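Local coordinates for VC0179-like protein (Escherichia coli, PDB 4XJ6) that probably joins ATP and GTP into cyclic GMP-AMP, as a magnesium-dependent bacterial homolog of cyclic GMP-AMP synthase, at residues R56-T61 with R66-K71. Residues are numbered along the deposited sequence; the frame is centred on the assembly and turned at random.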
# COMPACT_ATOMS: atom_id res chain seq x y z
N ARG A 56 -2.53 18.57 32.46
CA ARG A 56 -1.66 19.54 33.10
C ARG A 56 -2.43 20.77 33.52
O ARG A 56 -2.04 21.48 34.45
CB ARG A 56 -0.51 19.93 32.16
CG ARG A 56 -0.94 20.65 30.90
CD ARG A 56 0.07 21.71 30.51
NE ARG A 56 1.41 21.16 30.38
CZ ARG A 56 2.05 20.99 29.23
NH1 ARG A 56 1.46 21.34 28.09
NH2 ARG A 56 3.27 20.47 29.21
N ARG A 57 -3.55 21.03 32.84
CA ARG A 57 -4.36 22.20 33.13
C ARG A 57 -5.11 22.04 34.45
O ARG A 57 -5.09 22.94 35.29
CB ARG A 57 -5.34 22.47 31.99
CG ARG A 57 -5.96 23.85 32.02
CD ARG A 57 -4.89 24.93 31.99
NE ARG A 57 -4.04 24.82 30.81
CZ ARG A 57 -2.97 25.58 30.59
NH1 ARG A 57 -2.62 26.51 31.48
NH2 ARG A 57 -2.25 25.41 29.49
N GLN A 58 -5.76 20.90 34.63
CA GLN A 58 -6.62 20.68 35.78
C GLN A 58 -6.04 19.71 36.81
O GLN A 58 -6.74 19.27 37.72
CB GLN A 58 -8.00 20.19 35.32
CG GLN A 58 -8.68 21.12 34.32
CD GLN A 58 -9.93 20.53 33.72
OE1 GLN A 58 -10.07 19.31 33.62
NE2 GLN A 58 -10.86 21.39 33.31
N ALA A 59 -4.75 19.39 36.65
CA ALA A 59 -4.04 18.50 37.58
C ALA A 59 -4.78 17.19 37.81
O ALA A 59 -4.91 16.73 38.95
CB ALA A 59 -3.79 19.21 38.90
N LEU A 60 -5.25 16.59 36.72
CA LEU A 60 -6.09 15.40 36.78
C LEU A 60 -5.38 14.20 37.38
O LEU A 60 -4.16 14.06 37.27
CB LEU A 60 -6.59 15.03 35.38
CG LEU A 60 -7.40 16.08 34.62
CD1 LEU A 60 -7.80 15.54 33.25
CD2 LEU A 60 -8.63 16.50 35.41
N THR A 61 -6.15 13.32 38.01
CA THR A 61 -5.65 12.03 38.44
C THR A 61 -5.63 11.10 37.24
O THR A 61 -6.21 11.41 36.20
CB THR A 61 -6.52 11.41 39.56
OG1 THR A 61 -7.86 11.23 39.08
CG2 THR A 61 -6.55 12.32 40.78
N ARG A 66 -8.65 8.35 32.59
CA ARG A 66 -9.25 7.16 32.00
C ARG A 66 -10.75 7.34 31.80
O ARG A 66 -11.31 6.92 30.79
CB ARG A 66 -8.99 5.94 32.88
CG ARG A 66 -9.24 4.61 32.18
CD ARG A 66 -9.14 3.44 33.14
NE ARG A 66 -8.91 2.18 32.43
CZ ARG A 66 -9.87 1.36 32.02
NH1 ARG A 66 -11.15 1.66 32.23
NH2 ARG A 66 -9.56 0.24 31.38
N LEU A 67 -11.40 7.98 32.78
CA LEU A 67 -12.84 8.19 32.74
C LEU A 67 -13.23 9.19 31.65
O LEU A 67 -14.29 9.07 31.04
CB LEU A 67 -13.35 8.67 34.10
CG LEU A 67 -13.20 7.67 35.25
CD1 LEU A 67 -13.63 8.30 36.57
CD2 LEU A 67 -13.98 6.40 34.97
N LYS A 68 -12.37 10.18 31.42
CA LYS A 68 -12.57 11.13 30.33
C LYS A 68 -12.42 10.44 28.98
O LYS A 68 -13.22 10.68 28.06
CB LYS A 68 -11.59 12.29 30.43
CG LYS A 68 -11.99 13.37 31.42
CD LYS A 68 -10.96 14.48 31.47
CE LYS A 68 -11.40 15.61 32.40
NZ LYS A 68 -12.58 16.34 31.86
N LEU A 69 -11.40 9.60 28.86
CA LEU A 69 -11.14 8.87 27.62
C LEU A 69 -12.27 7.90 27.30
O LEU A 69 -12.54 7.61 26.13
CB LEU A 69 -9.81 8.13 27.71
CG LEU A 69 -8.54 8.98 27.65
CD1 LEU A 69 -7.30 8.10 27.75
CD2 LEU A 69 -8.51 9.83 26.38
N GLU A 70 -12.93 7.40 28.34
CA GLU A 70 -14.06 6.49 28.16
C GLU A 70 -15.35 7.24 27.86
O GLU A 70 -16.44 6.66 27.92
CB GLU A 70 -14.24 5.61 29.41
CG GLU A 70 -13.30 4.42 29.49
CD GLU A 70 -13.43 3.68 30.81
OE1 GLU A 70 -14.11 4.21 31.71
OE2 GLU A 70 -12.85 2.58 30.94
N LYS A 71 -15.22 8.52 27.56
CA LYS A 71 -16.33 9.30 27.04
C LYS A 71 -16.06 9.64 25.58
O LYS A 71 -16.89 10.25 24.91
CB LYS A 71 -16.54 10.58 27.86
CG LYS A 71 -16.93 10.34 29.30
CD LYS A 71 -16.96 11.64 30.09
CE LYS A 71 -17.12 11.38 31.58
NZ LYS A 71 -16.59 12.51 32.40
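L60 meets the aliphatic part of K68 with the tip of its side chain, and this is where the two segments pack most closely. Its CD1 lies 3.7 Å from K68 CE and 3.8 Å from K68 CD, so one methyl rests on the last two methylenes of the lysine. L60 CD2 stands farther back, 4.2 Å from K68 CE. The two side chains run at about a right angle, the lysine passing across the end of the leucine. K68 is stretched out as far as CE and then bends, chi4 -68°, which turns NZ off the line of the chain while CD and CE stay against the methyl. The carbon part of the lysine thus does the packing, and its ammonium group has a long, weak ion pair with D54 on helix 24-57. What is being built is the connection between two consecutive helices: the long helix 24-57 ends, the chain turns through Q58 to L60, and T61 takes the N-cap position of the short helix 62-69. There T61 OG1 is hydrogen-bonded to S64 OG. From the second turn of that helix, K68 reaches back toward the connection, and it also touches V51, while L60 touches D54. This is a surface contact, and its centre lies about 36 Å from the centre of the chain. The Q58 side of the contact is looser. Q58 reaches the lysine with its amide oxygen alone, OE1 lying 4.1 Å from K68 CE, which is a polar atom near a methylene and no more. Extended beyond CG, chi2 172°, the glutamine chain carries its amide out from the turn to that point and crosses the lysine obliquely, where Q58 is exposed to solvent.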